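Putative glutathione S-transferase (Corynebacterium glutamicum, PDB 3M1G) probably acts as a glutathione transferase of the ECM4-like group, pairing a thioredoxin-like domain with an all-helical domain. Local coordinates at residues A[73-78]-A[248-253]; A[198-203]-A[263-268]; A[255-260]-A[297-302]. One frame throughout, in Å; residues are numbered along the deposited sequence.

Contact 1: A[73-78]-A[248-253]; sequences AHRTVI and LYPTLV
His74 and Pro250 mark the closest backbone approach of two helices, with the CA of His74 6.4 Å from the CA of Pro250. The short axes of 73-78 and 248-253 come within 9.2 Å. Their directions differ by 121°. The second helix is kinked at Pro250 and Thr251, where the regular backbone hydrogen bonds to the preceding turn are missing; N of Thr251 has just a weak one to O of Leu248. Pro250 has no N-H to give.

The pyrrolidine ring of Pro250 lies against the first helix. Its CB sits 4.1 Å from CB of His74, and its CG faces the CG methylene of Arg75 at the same distance. The Arg75 and Pro250 side chains cross at about a right angle.

This contact is part of the interface between the two domains of the glutathione transferase fold. Helix 71-83, just after the predicted nucleophile Cys70, belongs to the thioredoxin-like domain. Helix 243-253 belongs to the helical domain.

The imidazole of His74 reaches across because its CG is anti to the backbone N (chi1 -157°). CE1 of His74 comes 3.7 Å from CE2 of Tyr249. The two rings form an offset edge-to-face pair, with the edge of Tyr249 toward the face of His74 and the planes at 66°. CD1 of Ile78 lies over one face of the imidazole, toward the rim. The same methyl is 3.7 Å from CD2 of Tyr249.

Both imidazole nitrogens are hydrogen-bonded: ND1 with NH1 of Arg254 and NE2 with OG1 of Thr292. The hydroxyl of the buried Tyr249 hydrogen-bonds OG1 of Thr293.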
loop_
_atom_site.group_PDB
_atom_site.type_symbol
_atom_site.label_atom_id
_atom_site.label_comp_id
_atom_site.label_asym_id
_atom_site.label_seq_id
_atom_site.Cartn_x
_atom_site.Cartn_y
_atom_site.Cartn_z
ATOM N N ALA A 73 16.887 -10.904 -13.200
ATOM C CA ALA A 73 18.264 -11.118 -12.785
ATOM C C ALA A 73 18.372 -11.799 -11.449
ATOM O O ALA A 73 19.277 -12.637 -11.228
ATOM C CB ALA A 73 19.052 -9.776 -12.760
ATOM N N HIS A 74 17.469 -11.452 -10.527
ATOM C CA HIS A 74 17.488 -12.032 -9.223
ATOM C C HIS A 74 17.415 -13.581 -9.302
ATOM O O HIS A 74 18.130 -14.265 -8.572
ATOM C CB HIS A 74 16.347 -11.433 -8.362
ATOM C CG HIS A 74 16.567 -11.536 -6.887
ATOM N ND1 HIS A 74 15.667 -11.025 -5.967
ATOM C CD2 HIS A 74 17.552 -12.115 -6.169
ATOM C CE1 HIS A 74 16.104 -11.278 -4.740
ATOM N NE2 HIS A 74 17.247 -11.945 -4.831
ATOM N N ARG A 75 16.582 -14.129 -10.178
ATOM C CA ARG A 75 16.542 -15.600 -10.363
ATOM C C ARG A 75 17.934 -16.235 -10.591
ATOM O O ARG A 75 18.260 -17.275 -10.005
ATOM C CB ARG A 75 15.769 -15.945 -11.611
ATOM C CG ARG A 75 14.327 -15.439 -11.720
ATOM C CD ARG A 75 13.795 -15.888 -13.060
ATOM N NE ARG A 75 12.400 -15.586 -13.267
ATOM C CZ ARG A 75 11.717 -15.998 -14.339
ATOM N NH1 ARG A 75 10.455 -15.663 -14.482
ATOM N NH2 ARG A 75 12.299 -16.752 -15.277
ATOM N N THR A 76 18.721 -15.603 -11.454
ATOM C CA THR A 76 20.028 -16.109 -11.823
ATOM C C THR A 76 21.006 -16.039 -10.682
ATOM O O THR A 76 21.859 -16.964 -10.506
ATOM C CB THR A 76 20.614 -15.422 -13.125
ATOM O OG1 THR A 76 21.052 -14.086 -12.874
ATOM C CG2 THR A 76 19.620 -15.383 -14.227
ATOM N N VAL A 77 20.896 -14.979 -9.878
ATOM C CA VAL A 77 21.772 -14.801 -8.712
ATOM C C VAL A 77 21.465 -15.819 -7.622
ATOM O O VAL A 77 22.379 -16.432 -7.029
ATOM C CB VAL A 77 21.729 -13.349 -8.172
ATOM C CG1 VAL A 77 22.615 -13.175 -6.892
ATOM C CG2 VAL A 77 22.190 -12.388 -9.251
ATOM N N ILE A 78 20.179 -16.043 -7.382
ATOM C CA ILE A 78 19.748 -17.004 -6.363
ATOM C C ILE A 78 20.251 -18.417 -6.776
ATOM O O ILE A 78 20.764 -19.155 -5.955
ATOM C CB ILE A 78 18.196 -17.051 -6.248
ATOM C CG1 ILE A 78 17.628 -15.739 -5.633
ATOM C CG2 ILE A 78 17.764 -18.213 -5.442
ATOM C CD1 ILE A 78 16.067 -15.512 -5.906
ATOM N N LEU A 248 9.091 -17.386 -8.740
ATOM C CA LEU A 248 8.011 -16.638 -8.066
ATOM C C LEU A 248 8.561 -15.637 -7.009
ATOM O O LEU A 248 8.126 -14.490 -6.954
ATOM C CB LEU A 248 6.996 -17.594 -7.457
ATOM C CG LEU A 248 5.868 -16.977 -6.619
ATOM C CD1 LEU A 248 5.059 -15.960 -7.447
ATOM C CD2 LEU A 248 4.980 -18.070 -6.020
ATOM N N TYR A 249 9.539 -16.071 -6.217
ATOM C CA TYR A 249 10.106 -15.269 -5.145
ATOM C C TYR A 249 10.455 -13.843 -5.518
ATOM O O TYR A 249 10.087 -12.931 -4.794
ATOM C CB TYR A 249 11.301 -15.986 -4.518
ATOM C CG TYR A 249 12.070 -15.203 -3.517
ATOM C CD1 TYR A 249 11.694 -15.172 -2.186
ATOM C CD2 TYR A 249 13.194 -14.474 -3.895
ATOM C CE1 TYR A 249 12.425 -14.447 -1.266
ATOM C CE2 TYR A 249 13.918 -13.755 -2.979
ATOM C CZ TYR A 249 13.517 -13.737 -1.663
ATOM O OH TYR A 249 14.271 -13.013 -0.762
ATOM N N PRO A 250 11.130 -13.622 -6.661
ATOM C CA PRO A 250 11.540 -12.254 -6.960
ATOM C C PRO A 250 10.366 -11.269 -7.113
ATOM O O PRO A 250 10.536 -10.084 -6.809
ATOM C CB PRO A 250 12.317 -12.401 -8.277
ATOM C CG PRO A 250 12.891 -13.822 -8.199
ATOM C CD PRO A 250 11.721 -14.590 -7.606
ATOM N N THR A 251 9.212 -11.751 -7.577
ATOM C CA THR A 251 8.022 -10.921 -7.648
ATOM C C THR A 251 7.442 -10.662 -6.236
ATOM O O THR A 251 7.176 -9.510 -5.861
ATOM C CB THR A 251 6.952 -11.506 -8.598
ATOM O OG1 THR A 251 7.509 -11.574 -9.922
ATOM C CG2 THR A 251 5.740 -10.533 -8.683
ATOM N N LEU A 252 7.296 -11.710 -5.449
ATOM C CA LEU A 252 6.698 -11.591 -4.114
ATOM C C LEU A 252 7.526 -10.728 -3.162
ATOM O O LEU A 252 6.958 -9.923 -2.413
ATOM C CB LEU A 252 6.431 -12.949 -3.473
ATOM C CG LEU A 252 5.394 -13.854 -4.123
ATOM C CD1 LEU A 252 5.287 -15.174 -3.307
ATOM C CD2 LEU A 252 4.015 -13.192 -4.307
ATOM N N VAL A 253 8.849 -10.855 -3.232
ATOM C CA VAL A 253 9.739 -10.118 -2.349
ATOM C C VAL A 253 9.806 -8.607 -2.647
ATOM O O VAL A 253 10.182 -7.810 -1.777
ATOM C CB VAL A 253 11.125 -10.751 -2.317
ATOM C CG1 VAL A 253 11.989 -10.310 -3.535
ATOM C CG2 VAL A 253 11.802 -10.467 -0.978
#

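Contact 2: A[198-203]-A[263-268]; sequences NGVYRT and FKCGRN
The ring of Tyr201 takes the edge of Phe263 on one face. CE2 of Phe263 comes 3.5 Å from CD1 of Tyr201, and its CZ is close behind. The planes stand at 68° in an offset edge-to-face pair. Tyr201 CE1 in turn lies at the edge of the Phe263 ring, in its plane. The rings of Tyr259 and Phe205 also meet Phe263, that of Tyr259 at about 15° to it.

The carbonyl O of Val200 approaches the phenyl ring obliquely, 3.3 Å from CD2 of Phe263. No hydrogen bond crosses between the segments.

Here the short helix 199-204 packs on the loop between helices 255-259 and 274-284, within the helical domain. Tyr201 is the predicted proton donor or acceptor, and its hydroxyl probably hydrogen-bonds that of Tyr302, though their modelled separation is doubtfully short. Phe263 therefore backs a probable active-site ring.

SG of Cys265 touches both Val200 and Thr203, 4.0 Å from CB of Val200 and 3.8 Å from CB of Thr203. The methyl of Thr203, anti to the backbone N, lies 3.5 Å from O of Phe263. Its OG1 donates a hydrogen bond to O of Gly199, 2.9 Å away. The same oxygen accepts the backbone N-H of Thr203 from the opposite face of its plane.

Beyond Cys265 the loop makes an inverse gamma turn centred on Gly266. NZ of Lys264 hydrogen-bonds OD1 of Asn310 of the second subunit.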
loop_
_atom_site.group_PDB
_atom_site.type_symbol
_atom_site.label_atom_id
_atom_site.label_comp_id
_atom_site.label_asym_id
_atom_site.label_seq_id
_atom_site.Cartn_x
_atom_site.Cartn_y
_atom_site.Cartn_z
ATOM N N ASN A 198 5.108 -10.955 -15.032
ATOM C CA ASN A 198 4.801 -9.867 -15.914
ATOM C C ASN A 198 3.566 -9.100 -15.514
ATOM O O ASN A 198 3.395 -7.966 -15.926
ATOM C CB ASN A 198 4.490 -10.382 -17.318
ATOM C CG ASN A 198 5.675 -10.386 -18.192
ATOM O OD1 ASN A 198 6.644 -9.660 -17.948
ATOM N ND2 ASN A 198 5.612 -11.180 -19.258
ATOM N N GLY A 199 2.665 -9.779 -14.816
ATOM C CA GLY A 199 1.373 -9.222 -14.385
ATOM C C GLY A 199 1.494 -7.916 -13.619
ATOM O O GLY A 199 0.683 -7.008 -13.822
ATOM N N VAL A 200 2.492 -7.827 -12.732
ATOM C CA VAL A 200 2.723 -6.589 -11.999
ATOM C C VAL A 200 3.123 -5.431 -12.933
ATOM O O VAL A 200 2.639 -4.292 -12.748
ATOM C CB VAL A 200 3.686 -6.762 -10.805
ATOM C CG1 VAL A 200 3.078 -7.748 -9.769
ATOM C CG2 VAL A 200 5.137 -7.194 -11.241
ATOM N N TYR A 201 3.969 -5.708 -13.932
ATOM C CA TYR A 201 4.426 -4.702 -14.900
ATOM C C TYR A 201 3.283 -4.224 -15.799
ATOM O O TYR A 201 3.132 -3.022 -16.038
ATOM C CB TYR A 201 5.616 -5.234 -15.751
ATOM C CG TYR A 201 6.870 -5.301 -14.943
ATOM C CD1 TYR A 201 7.659 -4.187 -14.780
ATOM C CD2 TYR A 201 7.243 -6.466 -14.285
ATOM C CE1 TYR A 201 8.786 -4.220 -13.988
ATOM C CE2 TYR A 201 8.354 -6.494 -13.484
ATOM C CZ TYR A 201 9.105 -5.358 -13.333
ATOM O OH TYR A 201 10.217 -5.394 -12.539
ATOM N N ARG A 202 2.450 -5.147 -16.264
ATOM C CA ARG A 202 1.278 -4.784 -17.068
ATOM C C ARG A 202 0.289 -3.893 -16.263
ATOM O O ARG A 202 -0.376 -2.999 -16.817
ATOM C CB ARG A 202 0.608 -6.071 -17.550
ATOM C CG ARG A 202 -0.295 -5.957 -18.810
ATOM C CD ARG A 202 -0.387 -7.337 -19.581
ATOM N NE ARG A 202 -0.806 -8.296 -18.583
ATOM C CZ ARG A 202 -0.217 -9.457 -18.285
ATOM N NH1 ARG A 202 0.771 -9.974 -19.018
ATOM N NH2 ARG A 202 -0.696 -10.146 -17.258
ATOM N N THR A 203 0.215 -4.133 -14.947
ATOM C CA THR A 203 -0.626 -3.340 -14.049
ATOM C C THR A 203 -0.010 -1.976 -13.826
ATOM O O THR A 203 -0.685 -0.986 -13.990
ATOM C CB THR A 203 -0.893 -4.043 -12.692
ATOM O OG1 THR A 203 -1.462 -5.332 -12.938
ATOM C CG2 THR A 203 -1.880 -3.236 -11.828
ATOM N N PHE A 263 3.274 0.370 -8.578
ATOM C CA PHE A 263 2.543 -0.234 -9.715
ATOM C C PHE A 263 1.036 -0.404 -9.470
ATOM O O PHE A 263 0.335 -1.043 -10.282
ATOM C CB PHE A 263 3.158 -1.604 -10.076
ATOM C CG PHE A 263 4.487 -1.534 -10.816
ATOM C CD1 PHE A 263 5.028 -0.333 -11.234
ATOM C CD2 PHE A 263 5.124 -2.691 -11.190
ATOM C CE1 PHE A 263 6.215 -0.292 -11.984
ATOM C CE2 PHE A 263 6.335 -2.646 -11.946
ATOM C CZ PHE A 263 6.872 -1.439 -12.308
ATOM N N LYS A 264 0.538 0.153 -8.362
ATOM C CA LYS A 264 -0.903 0.167 -8.050
ATOM C C LYS A 264 -1.512 -1.228 -8.013
ATOM O O LYS A 264 -2.687 -1.394 -8.294
ATOM C CB LYS A 264 -1.647 1.054 -9.051
ATOM C CG LYS A 264 -1.122 2.518 -9.118
ATOM C CD LYS A 264 -2.030 3.410 -9.964
ATOM C CE LYS A 264 -1.641 4.895 -9.881
ATOM N NZ LYS A 264 -0.340 5.226 -10.541
ATOM N N CYS A 265 -0.726 -2.232 -7.606
ATOM C CA CYS A 265 -1.200 -3.617 -7.600
ATOM C C CYS A 265 -1.935 -3.992 -6.290
ATOM O O CYS A 265 -2.471 -5.088 -6.166
ATOM C CB CYS A 265 -0.027 -4.574 -7.748
ATOM S SG CYS A 265 0.760 -4.520 -9.335
ATOM N N GLY A 266 -1.934 -3.080 -5.325
ATOM C CA GLY A 266 -2.428 -3.361 -3.969
ATOM C C GLY A 266 -3.893 -3.602 -3.670
ATOM O O GLY A 266 -4.503 -2.803 -2.958
ATOM N N ARG A 267 -4.447 -4.756 -4.084
ATOM C CA ARG A 267 -5.730 -5.195 -3.518
ATOM C C ARG A 267 -5.543 -5.448 -2.028
ATOM O O ARG A 267 -6.410 -5.137 -1.231
ATOM C CB ARG A 267 -6.263 -6.489 -4.118
ATOM C CG ARG A 267 -7.689 -6.806 -3.626
ATOM C CD ARG A 267 -8.177 -8.168 -4.095
ATOM N NE ARG A 267 -7.499 -9.227 -3.335
ATOM C CZ ARG A 267 -7.600 -10.529 -3.600
ATOM N NH1 ARG A 267 -8.299 -10.956 -4.641
ATOM N NH2 ARG A 267 -6.953 -11.412 -2.844
ATOM N N ASN A 268 -4.406 -6.045 -1.706
ATOM C CA ASN A 268 -4.023 -6.463 -0.378
ATOM C C ASN A 268 -2.519 -6.448 -0.365
ATOM O O ASN A 268 -1.900 -6.511 -1.432
ATOM C CB ASN A 268 -4.412 -7.920 -0.128
ATOM C CG ASN A 268 -5.870 -8.110 0.092
ATOM O OD1 ASN A 268 -6.554 -8.725 -0.737
ATOM N ND2 ASN A 268 -6.359 -7.669 1.261
#

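Contact 3: A[255-260]-A[297-302]; sequences FDAVYH and EIKQHY
Val258 and Tyr302 make the tight part of this contact. CG1 of Val258 comes 3.5 Å from CG of Tyr302 and nearly as close to its CB. The two side chains cross at about a right angle. CG1 stands anti to the backbone N (chi1 171°), and the other branch, CG2, is directed to Ile298. There CG2 of Val258 meets CG2 of Ile298 at 3.8 Å. Val258 is buried, and is nearest to the other helix through its backbone too: its CA is 6.3 Å from the CA of Lys299.

The two short helices run almost parallel, with 20° between their directions and 9.5 Å between their axes. Helix 255-259 contains a wider pi-type turn, in which N of His260 hydrogen-bonds to O of Phe255 at 2.8 Å.

Beside Val258 the ring of Tyr259 presents its edge to the face of Tyr302, with the planes at 89°. CE1 of Tyr259 lies 3.9 Å from CE2 of Tyr302. The two hydroxyl oxygens, OH of Tyr259 and OH of Tyr302, are 3.3 Å apart. In this probable glutathione transferase, with an omega-like C-terminal domain, both tyrosines are predicted to lower the pKa of Cys70, the predicted nucleophile. Both rings also touch Pro71, next to that cysteine. The main polar partner of the Tyr302 hydroxyl is that of Tyr201, and the ring of His306 also meets Tyr302.

The other side is looser, where the partly exposed Lys299 meets the buried Ala257. Only aliphatic carbon of Lys299 takes part there: its CG lies 4.1 Å from CB of Ala257 and about as far from the Ala257 carbonyl oxygen. The lysine chain bends at its third torsion, and NZ hydrogen-bonds the carbonyl oxygens of Pro316 and Gly318.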
loop_
_atom_site.group_PDB
_atom_site.type_symbol
_atom_site.label_atom_id
_atom_site.label_comp_id
_atom_site.label_asym_id
_atom_site.label_seq_id
_atom_site.Cartn_x
_atom_site.Cartn_y
_atom_site.Cartn_z
ATOM N N PHE A 255 6.963 -7.133 -3.773
ATOM C CA PHE A 255 5.554 -6.739 -3.845
ATOM C C PHE A 255 5.129 -5.637 -2.870
ATOM O O PHE A 255 4.728 -4.545 -3.298
ATOM C CB PHE A 255 4.629 -7.938 -3.725
ATOM C CG PHE A 255 3.247 -7.660 -4.213
ATOM C CD1 PHE A 255 2.298 -7.107 -3.365
ATOM C CD2 PHE A 255 2.902 -7.938 -5.495
ATOM C CE1 PHE A 255 1.009 -6.854 -3.802
ATOM C CE2 PHE A 255 1.618 -7.697 -5.963
ATOM C CZ PHE A 255 0.648 -7.154 -5.077
ATOM N N ASP A 256 5.217 -5.895 -1.577
ATOM C CA ASP A 256 4.819 -4.871 -0.623
ATOM C C ASP A 256 5.724 -3.645 -0.727
ATOM O O ASP A 256 5.243 -2.485 -0.610
ATOM C CB ASP A 256 4.784 -5.414 0.817
ATOM C CG ASP A 256 3.641 -6.419 1.047
ATOM O OD1 ASP A 256 2.787 -6.560 0.142
ATOM O OD2 ASP A 256 3.615 -7.070 2.129
ATOM N N ALA A 257 7.011 -3.870 -0.995
ATOM C CA ALA A 257 7.986 -2.779 -1.078
ATOM C C ALA A 257 7.778 -1.826 -2.267
ATOM O O ALA A 257 8.050 -0.624 -2.151
ATOM C CB ALA A 257 9.444 -3.330 -1.094
ATOM N N VAL A 258 7.326 -2.353 -3.406
ATOM C CA VAL A 258 7.261 -1.579 -4.654
ATOM C C VAL A 258 5.954 -1.759 -5.423
ATOM O O VAL A 258 5.237 -0.806 -5.675
ATOM C CB VAL A 258 8.420 -1.920 -5.627
ATOM C CG1 VAL A 258 8.163 -1.235 -6.982
ATOM C CG2 VAL A 258 9.768 -1.485 -5.038
ATOM N N TYR A 259 5.629 -2.974 -5.798
ATOM C CA TYR A 259 4.508 -3.188 -6.725
ATOM C C TYR A 259 3.168 -2.778 -6.140
ATOM O O TYR A 259 2.293 -2.281 -6.845
ATOM C CB TYR A 259 4.428 -4.649 -7.154
ATOM C CG TYR A 259 5.699 -5.208 -7.840
ATOM C CD1 TYR A 259 6.474 -4.433 -8.695
ATOM C CD2 TYR A 259 6.108 -6.525 -7.610
ATOM C CE1 TYR A 259 7.609 -4.968 -9.327
ATOM C CE2 TYR A 259 7.225 -7.056 -8.216
ATOM C CZ TYR A 259 7.964 -6.284 -9.086
ATOM O OH TYR A 259 9.053 -6.807 -9.710
ATOM N N HIS A 260 2.996 -3.012 -4.858
ATOM C CA HIS A 260 1.754 -2.657 -4.134
ATOM C C HIS A 260 1.326 -1.213 -4.382
ATOM O O HIS A 260 0.177 -0.971 -4.747
ATOM C CB HIS A 260 1.932 -2.941 -2.621
ATOM C CG HIS A 260 0.697 -2.699 -1.806
ATOM N ND1 HIS A 260 0.333 -1.434 -1.380
ATOM C CD2 HIS A 260 -0.290 -3.540 -1.395
ATOM C CE1 HIS A 260 -0.849 -1.504 -0.765
ATOM N NE2 HIS A 260 -1.222 -2.782 -0.709
ATOM N N GLU A 297 18.210 -1.053 -2.818
ATOM C CA GLU A 297 18.445 -0.916 -4.250
ATOM C C GLU A 297 17.202 -1.252 -5.025
ATOM O O GLU A 297 16.942 -0.643 -6.056
ATOM C CB GLU A 297 19.631 -1.772 -4.725
ATOM C CG GLU A 297 20.930 -1.183 -4.216
ATOM C CD GLU A 297 22.183 -1.696 -4.881
ATOM O OE1 GLU A 297 22.092 -2.446 -5.866
ATOM O OE2 GLU A 297 23.281 -1.299 -4.419
ATOM N N ILE A 298 16.419 -2.199 -4.553
ATOM C CA ILE A 298 15.111 -2.472 -5.193
ATOM C C ILE A 298 14.240 -1.183 -5.185
ATOM O O ILE A 298 13.831 -0.705 -6.252
ATOM C CB ILE A 298 14.391 -3.652 -4.496
ATOM C CG1 ILE A 298 15.107 -4.978 -4.797
ATOM C CG2 ILE A 298 12.869 -3.731 -4.858
ATOM C CD1 ILE A 298 14.698 -6.119 -3.862
ATOM N N LYS A 299 14.007 -0.601 -4.006
ATOM C CA LYS A 299 13.107 0.574 -3.897
ATOM C C LYS A 299 13.647 1.802 -4.620
ATOM O O LYS A 299 12.918 2.520 -5.311
ATOM C CB LYS A 299 12.835 0.915 -2.430
ATOM C CG LYS A 299 12.018 -0.146 -1.672
ATOM C CD LYS A 299 11.985 0.145 -0.169
ATOM C CE LYS A 299 11.121 1.372 0.186
ATOM N NZ LYS A 299 11.314 1.754 1.604
ATOM N N GLN A 300 14.952 2.055 -4.477
ATOM C CA GLN A 300 15.550 3.181 -5.172
ATOM C C GLN A 300 15.396 3.063 -6.692
ATOM O O GLN A 300 15.081 4.053 -7.380
ATOM C CB GLN A 300 17.017 3.323 -4.792
ATOM C CG GLN A 300 17.154 3.872 -3.381
ATOM C CD GLN A 300 18.600 4.071 -2.997
ATOM O OE1 GLN A 300 19.472 3.649 -3.707
ATOM N NE2 GLN A 300 18.845 4.715 -1.881
ATOM N N HIS A 301 15.584 1.868 -7.229
ATOM C CA HIS A 301 15.530 1.721 -8.674
ATOM C C HIS A 301 14.134 2.078 -9.198
ATOM O O HIS A 301 13.971 2.882 -10.103
ATOM C CB HIS A 301 15.876 0.315 -9.129
ATOM C CG HIS A 301 15.568 0.091 -10.577
ATOM N ND1 HIS A 301 16.355 0.605 -11.585
ATOM C CD2 HIS A 301 14.514 -0.504 -11.186
ATOM C CE1 HIS A 301 15.800 0.331 -12.754
ATOM N NE2 HIS A 301 14.684 -0.340 -12.541
ATOM N N TYR A 302 13.119 1.501 -8.601
ATOM C CA TYR A 302 11.780 1.660 -9.152
ATOM C C TYR A 302 11.287 3.088 -8.948
ATOM O O TYR A 302 10.813 3.729 -9.890
ATOM C CB TYR A 302 10.826 0.659 -8.493
ATOM C CG TYR A 302 10.928 -0.719 -9.059
ATOM C CD1 TYR A 302 11.852 -1.628 -8.555
ATOM C CD2 TYR A 302 10.118 -1.117 -10.115
ATOM C CE1 TYR A 302 11.953 -2.901 -9.062
ATOM C CE2 TYR A 302 10.208 -2.391 -10.650
ATOM C CZ TYR A 302 11.156 -3.284 -10.129
ATOM O OH TYR A 302 11.253 -4.576 -10.620
#

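Contact 1 lies near the centre of the chain and joins the two domains. Contacts 2 and 3 lie farther out, about 17 and 15 Å from that centre, and stay within the helical domain. All three are buried: contact 1 in every touching residue, whereas contacts 2 and 3 each include partly exposed ones. All three include an edge-to-face ring pair. In contact 1 the polar atoms of the pair hydrogen-bond to residues outside both segments, threonines and an arginine; in contacts 2 and 3 the hydroxyls of Tyr201, Tyr259 and Tyr302 gather together. Helices 243-253 and 255-259 follow each other, linking contact 1 to contact 3. Contacts 2 and 3 reach the second subunit, contact 3 through His260.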